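Local coordinates for geranyltranstransferase (Roseobacter denitrificans, PDB 4LLS), which probably condenses isopentenyl diphosphate with allylic diphosphates such as farnesyl diphosphate to make longer prenyl chains, including geranylgeranyl diphosphate, at residues 68-73 against 205-210; 85-90 against 141-146; 156-161 against 213-218; 240-245 against 254-259. One frame throughout, in Å; residues are numbered along the deposited sequence.

In the fold
All four contacts belong to the helical bundle of the prenyl synthase fold. Interactions 1, 2 and 3 cluster at one end, their centres 11 to 13 Å apart, and touch one another: Val-70 packs on Ser-87 and Ala-88, Trp-207 reaches helix 152-166, and Val-143 lies against Leu-158. Interactions 1 and 3 share helix 190-215 and alternate along the chain, while interaction 2 falls between the two halves of interaction 1. Interactions 2 and 3 also meet the second subunit. Interaction 4 comes last, across the chain's centre and 27 to 36 Å away by centres, beside the bound calcium and substrate analogue; the others pack helices together, with Ile-205 of interaction 1 near the isopentenyl diphosphate.

Interaction 1 of 4, residues 68-73 against 205-210; sequences FLVLET and IGWSAQ
Helices 65-76 and 190-215 run side by side in nearly the same direction, the local axes 7.4 Å apart and 23° off parallel, with Leu-69 next to Ala-209 and Val-70 next to Ser-208. Small residues permit this closeness: the CB of Leu-69 sits 3.8 Å from the CB of Ser-208, and the CA of Val-70 makes a C-H...O contact with the Ser-208 O. Toward the N-terminal end of 205-210, the Leu-69 and Ile-205 side chains cross obliquely, CD1 of the leucine 4.1 Å from CG2 of the isoleucine. This is core packing of the all-helical prenyl synthase fold, and its Ile-205 end points to the active site, that side chain lying about 6 Å from the bound isopentenyl diphosphate. Val-70 turns CG2 to the second helix, where it meets the Ser-208 backbone and, at 4.1 Å, the CZ3 corner of the Trp-207 indole. Thr-73 closes the far end. Its OG1 stands between backbone N and carbonyl carbon (chi1 65°) and donates to Leu-69 O over 2.8 Å, arriving from the face of that carbonyl opposite the Thr-73 N. Held in this way, the threonine presents its methyl, CG2, to Ala-209 O at 3.2 Å, while OG1 is also hydrogen-bonded to Gly-212 N.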
loop_
_atom_site.group_PDB
_atom_site.type_symbol
_atom_site.label_atom_id
_atom_site.label_comp_id
_atom_site.label_asym_id
_atom_site.label_seq_id
_atom_site.Cartn_x
_atom_site.Cartn_y
_atom_site.Cartn_z
ATOM N N PHE A 68 -6.216 18.628 -4.145
ATOM C CA PHE A 68 -6.576 19.842 -4.890
ATOM C C PHE A 68 -5.923 19.878 -6.252
ATOM O O PHE A 68 -6.555 20.265 -7.262
ATOM C CB PHE A 68 -6.204 21.095 -4.072
ATOM C CG PHE A 68 -6.503 22.388 -4.742
ATOM C CD1 PHE A 68 -5.471 23.235 -5.117
ATOM C CD2 PHE A 68 -7.812 22.828 -4.857
ATOM C CE1 PHE A 68 -5.754 24.489 -5.661
ATOM C CE2 PHE A 68 -8.093 24.087 -5.364
ATOM C CZ PHE A 68 -7.064 24.909 -5.736
ATOM N N LEU A 69 -4.650 19.512 -6.337
ATOM C CA LEU A 69 -3.990 19.440 -7.624
ATOM C C LEU A 69 -4.707 18.514 -8.593
ATOM O O LEU A 69 -4.811 18.785 -9.786
ATOM C CB LEU A 69 -2.513 19.053 -7.481
ATOM C CG LEU A 69 -1.623 20.158 -6.917
ATOM C CD1 LEU A 69 -0.269 19.614 -6.532
ATOM C CD2 LEU A 69 -1.447 21.298 -7.921
ATOM N N VAL A 70 -5.159 17.370 -8.080
ATOM C CA VAL A 70 -5.892 16.435 -8.928
ATOM C C VAL A 70 -7.169 17.079 -9.439
ATOM O O VAL A 70 -7.441 17.083 -10.640
ATOM C CB VAL A 70 -6.237 15.124 -8.190
ATOM C CG1 VAL A 70 -7.176 14.248 -8.999
ATOM C CG2 VAL A 70 -4.975 14.365 -7.836
ATOM N N LEU A 71 -7.920 17.664 -8.536
ATOM C CA LEU A 71 -9.215 18.273 -8.913
ATOM C C LEU A 71 -9.010 19.426 -9.883
ATOM O O LEU A 71 -9.771 19.593 -10.831
ATOM C CB LEU A 71 -9.965 18.752 -7.688
ATOM C CG LEU A 71 -10.421 17.648 -6.741
ATOM C CD1 LEU A 71 -11.102 18.183 -5.509
ATOM C CD2 LEU A 71 -11.347 16.693 -7.447
ATOM N N GLU A 72 -7.993 20.227 -9.661
ATOM C CA GLU A 72 -7.808 21.414 -10.499
ATOM C C GLU A 72 -7.172 21.102 -11.836
ATOM O O GLU A 72 -7.484 21.737 -12.838
ATOM C CB GLU A 72 -7.047 22.497 -9.729
ATOM C CG GLU A 72 -7.846 23.096 -8.618
ATOM C CD GLU A 72 -9.166 23.694 -9.091
ATOM O OE1 GLU A 72 -10.193 23.453 -8.432
ATOM O OE2 GLU A 72 -9.165 24.335 -10.161
ATOM N N THR A 73 -6.267 20.134 -11.908
ATOM C CA THR A 73 -5.782 19.710 -13.207
ATOM C C THR A 73 -6.863 18.954 -13.982
ATOM O O THR A 73 -6.902 19.033 -15.207
ATOM C CB THR A 73 -4.467 18.924 -13.095
ATOM O OG1 THR A 73 -4.670 17.691 -12.383
ATOM C CG2 THR A 73 -3.367 19.780 -12.456
ATOM N N ILE A 205 3.588 14.735 -5.524
ATOM C CA ILE A 205 3.085 16.038 -6.048
ATOM C C ILE A 205 3.063 15.958 -7.572
ATOM O O ILE A 205 2.112 16.427 -8.225
ATOM C CB ILE A 205 3.948 17.212 -5.504
ATOM C CG1 ILE A 205 3.603 17.443 -4.060
ATOM C CG2 ILE A 205 3.697 18.466 -6.330
ATOM C CD1 ILE A 205 4.515 18.388 -3.319
ATOM N N GLY A 206 4.043 15.312 -8.152
ATOM C CA GLY A 206 4.060 15.057 -9.597
ATOM C C GLY A 206 2.900 14.211 -10.072
ATOM O O GLY A 206 2.275 14.504 -11.101
ATOM N N TRP A 207 2.567 13.162 -9.340
ATOM C CA TRP A 207 1.423 12.325 -9.686
ATOM C C TRP A 207 0.156 13.154 -9.629
ATOM O O TRP A 207 -0.685 13.078 -10.513
ATOM C CB TRP A 207 1.335 11.122 -8.754
ATOM C CG TRP A 207 0.316 10.091 -9.183
ATOM C CD1 TRP A 207 0.529 9.058 -10.066
ATOM C CD2 TRP A 207 -1.101 10.091 -8.921
ATOM N NE1 TRP A 207 -0.627 8.359 -10.266
ATOM C CE2 TRP A 207 -1.650 8.991 -9.635
ATOM C CE3 TRP A 207 -1.961 10.917 -8.210
ATOM C CZ2 TRP A 207 -2.991 8.648 -9.538
ATOM C CZ3 TRP A 207 -3.298 10.595 -8.133
ATOM C CH2 TRP A 207 -3.807 9.467 -8.795
ATOM N N SER A 208 0.018 13.968 -8.597
ATOM C CA SER A 208 -1.181 14.766 -8.411
ATOM C C SER A 208 -1.392 15.756 -9.547
ATOM O O SER A 208 -2.517 15.907 -10.056
ATOM C CB SER A 208 -1.092 15.532 -7.106
ATOM O OG SER A 208 -0.949 14.683 -5.989
ATOM N N ALA A 209 -0.326 16.436 -9.946
ATOM C CA ALA A 209 -0.460 17.444 -11.007
ATOM C C ALA A 209 -0.660 16.809 -12.366
ATOM O O ALA A 209 -1.381 17.377 -13.210
ATOM C CB ALA A 209 0.706 18.371 -11.021
ATOM N N GLN A 210 -0.102 15.636 -12.591
ATOM C CA GLN A 210 -0.260 14.987 -13.876
ATOM C C GLN A 210 -1.614 14.326 -13.978
ATOM O O GLN A 210 -2.005 13.946 -15.081
ATOM C CB GLN A 210 0.841 13.964 -14.128
ATOM C CG GLN A 210 2.180 14.620 -14.359
ATOM C CD GLN A 210 3.268 13.624 -14.682
ATOM O OE1 GLN A 210 3.364 13.109 -15.800
ATOM N NE2 GLN A 210 3.999 13.242 -13.672
#

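Interaction 2 of 4, residues 85-90 against 141-146; sequences IWSATA and ELVTHP
Ser-87 faces Val-143 (CA to CA 5.2 Å) and Ala-90 faces Leu-142 (CA to CA 5.3 Å), where helix 81-102 passes the last turn of helix 125-144 before His-145 leaves it. Leu-142 fills the middle. Its CB touches Ala-90 CB at 3.8 Å, CD1 reaches Thr-89 CG2, and CD2 comes obliquely to the Trp-86 ring, 3.7 Å from CE3, the side chains crossing at about a right angle. On one flank Val-143 CG2 rests 3.6 Å from Ser-87 OG. On the other, Trp-86 CG lies anti to its carbonyl carbon (chi1 -68°), carrying the indole out to His-145. The six-membered ring and the imidazole stack face to face, centroids 3.9 Å apart and planes at 12°, with Trp-86 CH2 over the middle of the histidine ring. Pro-146 CD lies against the opposite imidazole face, and His-38 of helix 22-43 meets the indole edge-to-face. Arg-164 of the second subunit packs on His-145, so the stack borders the dimer interface. No hydrogen bond joins the two segments; cohesion is apolar and aromatic. His-145 ND1 is hydrogen-bonded to Gly-147 N, which fixes the ring's rotation and suggests that any single imidazole proton sits on NE2.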
loop_
_atom_site.group_PDB
_atom_site.type_symbol
_atom_site.label_atom_id
_atom_site.label_comp_id
_atom_site.label_asym_id
_atom_site.label_seq_id
_atom_site.Cartn_x
_atom_site.Cartn_y
_atom_site.Cartn_z
ATOM N N ILE A 85 -12.776 13.234 -8.120
ATOM C CA ILE A 85 -12.754 13.047 -6.658
ATOM C C ILE A 85 -12.122 11.696 -6.254
ATOM O O ILE A 85 -11.544 11.586 -5.176
ATOM C CB ILE A 85 -14.151 13.245 -6.039
ATOM C CG1 ILE A 85 -14.046 13.393 -4.542
ATOM C CG2 ILE A 85 -15.104 12.117 -6.425
ATOM C CD1 ILE A 85 -13.234 14.566 -4.035
ATOM N N TRP A 86 -12.324 10.638 -7.054
ATOM C CA TRP A 86 -11.775 9.338 -6.706
ATOM C C TRP A 86 -10.246 9.425 -6.643
ATOM O O TRP A 86 -9.623 8.887 -5.708
ATOM C CB TRP A 86 -12.236 8.269 -7.693
ATOM C CG TRP A 86 -13.710 7.992 -7.587
ATOM C CD1 TRP A 86 -14.713 8.623 -8.251
ATOM C CD2 TRP A 86 -14.321 7.102 -6.667
ATOM N NE1 TRP A 86 -15.947 8.189 -7.764
ATOM C CE2 TRP A 86 -15.731 7.260 -6.782
ATOM C CE3 TRP A 86 -13.815 6.236 -5.688
ATOM C CZ2 TRP A 86 -16.621 6.551 -5.985
ATOM C CZ3 TRP A 86 -14.693 5.520 -4.939
ATOM C CH2 TRP A 86 -16.089 5.655 -5.104
ATOM N N SER A 87 -9.633 9.991 -7.675
ATOM C CA SER A 87 -8.180 10.108 -7.720
ATOM C C SER A 87 -7.666 11.125 -6.701
ATOM O O SER A 87 -6.580 10.955 -6.113
ATOM C CB SER A 87 -7.747 10.523 -9.109
ATOM O OG SER A 87 -7.921 9.475 -10.020
ATOM N N ALA A 88 -8.422 12.171 -6.443
ATOM C CA ALA A 88 -8.041 13.138 -5.421
ATOM C C ALA A 88 -8.004 12.511 -4.037
ATOM O O ALA A 88 -7.098 12.784 -3.229
ATOM C CB ALA A 88 -9.004 14.353 -5.438
ATOM N N THR A 89 -9.052 11.765 -3.695
ATOM C CA THR A 89 -9.095 11.041 -2.449
ATOM C C THR A 89 -8.001 9.976 -2.390
ATOM O O THR A 89 -7.385 9.782 -1.343
ATOM C CB THR A 89 -10.505 10.491 -2.200
ATOM O OG1 THR A 89 -11.442 11.595 -2.350
ATOM C CG2 THR A 89 -10.662 9.918 -0.856
ATOM N N ALA A 90 -7.750 9.317 -3.511
ATOM C CA ALA A 90 -6.687 8.301 -3.559
ATOM C C ALA A 90 -5.346 8.881 -3.153
ATOM O O ALA A 90 -4.631 8.286 -2.348
ATOM C CB ALA A 90 -6.599 7.679 -4.937
ATOM N N GLU A 141 -7.597 1.112 -4.265
ATOM C CA GLU A 141 -9.022 0.850 -4.444
ATOM C C GLU A 141 -9.703 2.051 -5.063
ATOM O O GLU A 141 -10.474 1.921 -6.013
ATOM C CB GLU A 141 -9.669 0.480 -3.128
ATOM C CG GLU A 141 -11.159 0.217 -3.266
ATOM C CD GLU A 141 -11.822 -0.387 -2.032
ATOM O OE1 GLU A 141 -11.151 -0.588 -1.016
ATOM O OE2 GLU A 141 -13.077 -0.576 -2.036
ATOM N N LEU A 142 -9.374 3.236 -4.566
ATOM C CA LEU A 142 -10.035 4.463 -5.020
ATOM C C LEU A 142 -9.718 4.800 -6.486
ATOM O O LEU A 142 -10.602 5.216 -7.235
ATOM C CB LEU A 142 -9.693 5.610 -4.080
ATOM C CG LEU A 142 -10.245 5.486 -2.669
ATOM C CD1 LEU A 142 -9.659 6.505 -1.746
ATOM C CD2 LEU A 142 -11.760 5.600 -2.725
ATOM N N VAL A 143 -8.473 4.617 -6.922
ATOM C CA VAL A 143 -8.104 4.983 -8.274
ATOM C C VAL A 143 -8.575 3.969 -9.300
ATOM O O VAL A 143 -8.686 4.304 -10.503
ATOM C CB VAL A 143 -6.588 5.283 -8.326
ATOM C CG1 VAL A 143 -5.725 4.054 -8.373
ATOM C CG2 VAL A 143 -6.230 6.325 -9.354
ATOM N N THR A 144 -8.878 2.732 -8.896
ATOM C CA THR A 144 -9.314 1.716 -9.811
ATOM C C THR A 144 -10.814 1.477 -9.782
ATOM O O THR A 144 -11.350 0.715 -10.594
ATOM C CB THR A 144 -8.548 0.391 -9.630
ATOM O OG1 THR A 144 -8.715 -0.108 -8.311
ATOM C CG2 THR A 144 -7.078 0.551 -9.980
ATOM N N HIS A 145 -11.482 2.088 -8.812
ATOM C CA HIS A 145 -12.937 2.047 -8.750
ATOM C C HIS A 145 -13.495 2.559 -10.075
ATOM O O HIS A 145 -12.957 3.494 -10.645
ATOM C CB HIS A 145 -13.367 2.913 -7.610
ATOM C CG HIS A 145 -14.823 2.816 -7.313
ATOM N ND1 HIS A 145 -15.756 3.417 -8.109
ATOM C CD2 HIS A 145 -15.489 2.276 -6.268
ATOM C CE1 HIS A 145 -16.959 3.198 -7.603
ATOM N NE2 HIS A 145 -16.829 2.501 -6.489
ATOM N N PRO A 146 -14.594 1.960 -10.554
ATOM C CA PRO A 146 -15.102 2.368 -11.857
ATOM C C PRO A 146 -15.526 3.847 -11.933
ATOM O O PRO A 146 -15.544 4.424 -13.044
ATOM C CB PRO A 146 -16.301 1.439 -12.090
ATOM C CG PRO A 146 -16.542 0.705 -10.832
ATOM C CD PRO A 146 -15.276 0.785 -9.999
#

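Interaction 3 of 4, residues 156-161 against 213-218; sequences ADLALS and ARLAQA
Arg-214 and Leu-215 form the last turn of helix 190-215 and lie beside Leu-158 and Ser-161 of helix 152-166, just before a Schellman motif, with Gln-217 at positive phi in the C-prime place, ends helix 190-215. The backbones stay well apart, 7.2 Å between the CA atoms of Leu-158 and Arg-214, and side chains bridge the gap. The tight part is apolar: Leu-158 CD1 meets Leu-215 CD2 at 3.7 Å, the two leucines crossing at about a right angle, and the other Leu-158 methyl, CD2, touches Arg-214 CB. Val-143 of helix 125-144 backs this corner. Arg-214 then runs extended from CG to NE and lays one face of its guanidinium over Ser-161, whose CB stands 3.5 Å above the centre of that plane. Ser-161 OG shares this face, 3.5 Å from NH1, and is hydrogen-bonded to Trp-207 NE1. The looser side is wet. Asp-157, with CG anti to the backbone N (chi1 -172°), brings OD2 only to 4.0 Å from Arg-214 NE, its carboxylate turned 71° against the guanidinium; this is beyond a salt bridge, although the opposite charges probably still attract. Replacing Arg-214 with an alanine would probably uncover the Ser-161 CB and deprive Asp-157 of its nearby positive charge. What joins acid and base is one water, which donates to Asp-157 OD2 at 2.6 Å and accepts from Arg-214 NE at 2.8 Å.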
loop_
_atom_site.group_PDB
_atom_site.type_symbol
_atom_site.label_atom_id
_atom_site.label_comp_id
_atom_site.label_asym_id
_atom_site.label_seq_id
_atom_site.Cartn_x
_atom_site.Cartn_y
_atom_site.Cartn_z
ATOM N N ALA A 156 -6.136 1.838 -15.088
ATOM C CA ALA A 156 -4.951 1.001 -14.959
ATOM C C ALA A 156 -3.683 1.835 -14.992
ATOM O O ALA A 156 -2.758 1.568 -14.212
ATOM C CB ALA A 156 -4.928 -0.002 -16.094
ATOM N N ASP A 157 -3.641 2.866 -15.839
ATOM C CA ASP A 157 -2.492 3.725 -15.955
ATOM C C ASP A 157 -2.326 4.609 -14.721
ATOM O O ASP A 157 -1.186 4.874 -14.315
ATOM C CB ASP A 157 -2.555 4.590 -17.193
ATOM C CG ASP A 157 -1.257 5.346 -17.424
ATOM O OD1 ASP A 157 -0.213 4.678 -17.604
ATOM O OD2 ASP A 157 -1.293 6.580 -17.340
ATOM N N LEU A 158 -3.437 5.096 -14.174
ATOM C CA LEU A 158 -3.394 5.851 -12.897
ATOM C C LEU A 158 -2.770 4.979 -11.817
ATOM O O LEU A 158 -1.955 5.464 -11.015
ATOM C CB LEU A 158 -4.757 6.303 -12.456
ATOM C CG LEU A 158 -5.365 7.479 -13.246
ATOM C CD1 LEU A 158 -6.821 7.592 -12.841
ATOM C CD2 LEU A 158 -4.612 8.770 -13.072
ATOM N N ALA A 159 -3.188 3.730 -11.732
ATOM C CA ALA A 159 -2.678 2.843 -10.661
ATOM C C ALA A 159 -1.204 2.504 -10.893
ATOM O O ALA A 159 -0.415 2.516 -9.958
ATOM C CB ALA A 159 -3.474 1.564 -10.564
ATOM N N LEU A 160 -0.809 2.185 -12.132
ATOM C CA LEU A 160 0.567 1.874 -12.423
ATOM C C LEU A 160 1.461 3.069 -12.085
ATOM O O LEU A 160 2.503 2.910 -11.439
ATOM C CB LEU A 160 0.729 1.441 -13.894
ATOM C CG LEU A 160 2.128 1.031 -14.312
ATOM C CD1 LEU A 160 2.711 -0.111 -13.494
ATOM C CD2 LEU A 160 2.120 0.686 -15.796
ATOM N N SER A 161 1.110 4.255 -12.579
ATOM C CA SER A 161 1.853 5.448 -12.259
ATOM C C SER A 161 1.910 5.735 -10.742
ATOM O O SER A 161 2.923 6.224 -10.242
ATOM C CB SER A 161 1.353 6.653 -13.100
ATOM O OG SER A 161 0.038 6.978 -12.811
ATOM N N ALA A 213 -4.284 15.475 -16.599
ATOM C CA ALA A 213 -3.926 15.148 -17.953
ATOM C C ALA A 213 -4.107 13.648 -18.180
ATOM O O ALA A 213 -4.642 13.240 -19.227
ATOM C CB ALA A 213 -2.514 15.597 -18.256
ATOM N N ARG A 214 -3.645 12.820 -17.250
ATOM C CA ARG A 214 -3.825 11.389 -17.410
ATOM C C ARG A 214 -5.308 11.010 -17.534
ATOM O O ARG A 214 -5.694 10.177 -18.371
ATOM C CB ARG A 214 -3.140 10.653 -16.264
ATOM C CG ARG A 214 -1.637 10.645 -16.381
ATOM C CD ARG A 214 -1.000 9.795 -15.298
ATOM N NE ARG A 214 0.448 9.667 -15.476
ATOM C CZ ARG A 214 1.374 9.929 -14.566
ATOM N NH1 ARG A 214 1.045 10.326 -13.348
ATOM N NH2 ARG A 214 2.655 9.727 -14.862
ATOM N N LEU A 215 -6.175 11.635 -16.758
ATOM C CA LEU A 215 -7.605 11.369 -16.789
ATOM C C LEU A 215 -8.189 11.697 -18.171
ATOM O O LEU A 215 -9.144 11.058 -18.595
ATOM C CB LEU A 215 -8.339 12.167 -15.730
ATOM C CG LEU A 215 -8.091 11.652 -14.294
ATOM C CD1 LEU A 215 -8.539 12.656 -13.256
ATOM C CD2 LEU A 215 -8.855 10.367 -14.084
ATOM N N ALA A 216 -7.576 12.652 -18.849
ATOM C CA ALA A 216 -8.084 13.092 -20.162
ATOM C C ALA A 216 -7.290 12.477 -21.308
ATOM O O ALA A 216 -7.471 12.846 -22.464
ATOM C CB ALA A 216 -8.058 14.617 -20.243
ATOM N N GLN A 217 -6.381 11.557 -20.999
ATOM C CA GLN A 217 -5.535 10.910 -21.997
ATOM C C GLN A 217 -4.800 11.984 -22.814
ATOM O O GLN A 217 -4.700 11.899 -24.049
ATOM C CB GLN A 217 -6.400 9.986 -22.899
ATOM C CG GLN A 217 -7.179 8.909 -22.119
ATOM C CD GLN A 217 -8.283 8.227 -22.934
ATOM O OE1 GLN A 217 -9.482 8.449 -22.727
ATOM N NE2 GLN A 217 -7.871 7.434 -23.882
ATOM N N ALA A 218 -4.314 13.005 -22.105
ATOM C CA ALA A 218 -3.647 14.164 -22.684
ATOM C C ALA A 218 -2.175 14.207 -22.316
ATOM O O ALA A 218 -1.752 13.484 -21.431
ATOM C CB ALA A 218 -4.317 15.438 -22.214
HETATM O O HOH W 1 0.864 7.938 -17.637
#

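Interaction 4 of 4, residues 240-245 against 254-259; sequences ILDVTG and VGKDAS
Asp-242 is the last aspartate of the DDxxD sequence, the second aspartate-rich motif of prenyl synthases, which begins at the calcium-binding Asp-238. Close to the end of helix 221-244, it meets the chain where Val-254 and Gly-255 lead into the short, weakly bonded helix 256-259. Its backbone O accepts from the Gly-255 N at 2.8 Å, in the carbonyl plane. With CG anti to the backbone N (chi1 -174°), the carboxylate reaches the backbone N-H groups of Lys-256 and Asp-257. OD1 takes the Lys-256 N-H on its syn lone pair over 3.0 Å, and OD2 takes the Asp-257 N-H at 2.9 Å, also on the syn side but 32° out of the carboxylate plane. A water donating to OD2 accepts from Ala-258 N, extending the grip by one residue. An asparagine in place of Asp-242 would set an NH2 against one of these two backbone N-H groups, which would probably lose its acceptor and let the turn shift. Val-254 lays CG1 against Leu-241 O at 3.6 Å. The contact borders the active site: Lys-256 NZ forms a salt bridge with Asp-110, and the Asp-257 side chain lies about 5 Å from a bound calcium ion. Asp-242 OD2 and Asp-257 OD2 approach to 3.4 Å as two acceptors, a likely repulsion that the surrounding N-H donors and the metal would be expected to offset.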
loop_
_atom_site.group_PDB
_atom_site.type_symbol
_atom_site.label_atom_id
_atom_site.label_comp_id
_atom_site.label_asym_id
_atom_site.label_seq_id
_atom_site.Cartn_x
_atom_site.Cartn_y
_atom_site.Cartn_z
ATOM N N ILE A 240 11.682 25.618 5.659
ATOM C CA ILE A 240 11.594 26.943 6.296
ATOM C C ILE A 240 10.652 26.941 7.516
ATOM O O ILE A 240 10.972 27.491 8.576
ATOM C CB ILE A 240 11.209 28.050 5.279
ATOM C CG1 ILE A 240 12.341 28.296 4.265
ATOM C CG2 ILE A 240 10.862 29.352 6.000
ATOM C CD1 ILE A 240 12.006 29.136 3.046
ATOM N N LEU A 241 9.474 26.333 7.384
ATOM C CA LEU A 241 8.528 26.228 8.488
ATOM C C LEU A 241 9.115 25.484 9.682
ATOM O O LEU A 241 8.779 25.813 10.838
ATOM C CB LEU A 241 7.216 25.536 8.018
ATOM C CG LEU A 241 6.304 26.345 7.102
ATOM C CD1 LEU A 241 5.190 25.433 6.574
ATOM C CD2 LEU A 241 5.722 27.576 7.773
ATOM N N ASP A 242 9.962 24.485 9.441
ATOM C CA ASP A 242 10.617 23.798 10.551
ATOM C C ASP A 242 11.490 24.783 11.352
ATOM O O ASP A 242 11.754 24.563 12.541
ATOM C CB ASP A 242 11.470 22.599 10.119
ATOM C CG ASP A 242 12.004 21.830 11.326
ATOM O OD1 ASP A 242 11.177 21.227 12.055
ATOM O OD2 ASP A 242 13.242 21.811 11.558
ATOM N N VAL A 243 12.000 25.802 10.680
ATOM C CA VAL A 243 12.973 26.726 11.302
ATOM C C VAL A 243 12.295 27.953 11.894
ATOM O O VAL A 243 12.661 28.408 12.977
ATOM C CB VAL A 243 14.085 27.108 10.306
ATOM C CG1 VAL A 243 14.951 28.217 10.878
ATOM C CG2 VAL A 243 14.915 25.881 10.005
ATOM N N THR A 244 11.300 28.484 11.202
ATOM C CA THR A 244 10.718 29.773 11.584
ATOM C C THR A 244 9.251 29.664 11.965
ATOM O O THR A 244 8.649 30.636 12.416
ATOM C CB THR A 244 10.823 30.779 10.442
ATOM O OG1 THR A 244 10.054 30.308 9.335
ATOM C CG2 THR A 244 12.284 30.959 10.019
ATOM N N GLY A 245 8.677 28.474 11.818
ATOM C CA GLY A 245 7.241 28.333 11.957
ATOM C C GLY A 245 6.788 28.186 13.386
ATOM O O GLY A 245 7.577 27.953 14.293
ATOM N N VAL A 254 8.168 21.788 15.533
ATOM C CA VAL A 254 9.164 22.473 14.732
ATOM C C VAL A 254 10.513 22.455 15.447
ATOM O O VAL A 254 10.620 21.968 16.589
ATOM C CB VAL A 254 8.762 23.933 14.449
ATOM C CG1 VAL A 254 7.469 23.993 13.639
ATOM C CG2 VAL A 254 8.610 24.716 15.754
ATOM N N GLY A 255 11.540 22.888 14.726
ATOM C CA GLY A 255 12.917 22.793 15.206
ATOM C C GLY A 255 13.494 21.393 15.178
ATOM O O GLY A 255 14.540 21.139 15.770
ATOM N N LYS A 256 12.882 20.498 14.410
ATOM C CA LYS A 256 13.238 19.083 14.453
ATOM C C LYS A 256 14.488 18.748 13.646
ATOM O O LYS A 256 15.211 17.797 13.971
ATOM C CB LYS A 256 12.065 18.237 13.954
ATOM C CG LYS A 256 10.791 18.465 14.733
ATOM C CD LYS A 256 9.918 17.233 14.737
ATOM C CE LYS A 256 9.268 17.051 13.373
ATOM N NZ LYS A 256 7.776 17.155 13.418
ATOM N N ASP A 257 14.629 19.397 12.496
ATOM C CA ASP A 257 15.580 18.968 11.493
ATOM C C ASP A 257 17.016 19.063 12.029
ATOM O O ASP A 257 17.809 18.137 11.873
ATOM C CB ASP A 257 15.427 19.830 10.226
ATOM C CG ASP A 257 14.147 19.500 9.438
ATOM O OD1 ASP A 257 13.580 18.414 9.689
ATOM O OD2 ASP A 257 13.780 20.299 8.535
ATOM N N ALA A 258 17.320 20.181 12.672
ATOM C CA ALA A 258 18.629 20.380 13.316
ATOM C C ALA A 258 18.989 19.274 14.326
ATOM O O ALA A 258 20.095 18.713 14.285
ATOM C CB ALA A 258 18.653 21.747 13.997
ATOM N N SER A 259 18.051 18.952 15.204
ATOM C CA SER A 259 18.280 17.947 16.224
ATOM C C SER A 259 18.548 16.569 15.611
ATOM O O SER A 259 19.377 15.805 16.120
ATOM C CB SER A 259 17.100 17.896 17.205
ATOM O OG SER A 259 17.283 16.850 18.137
HETATM O O HOH W 2 15.729 22.779 12.197
#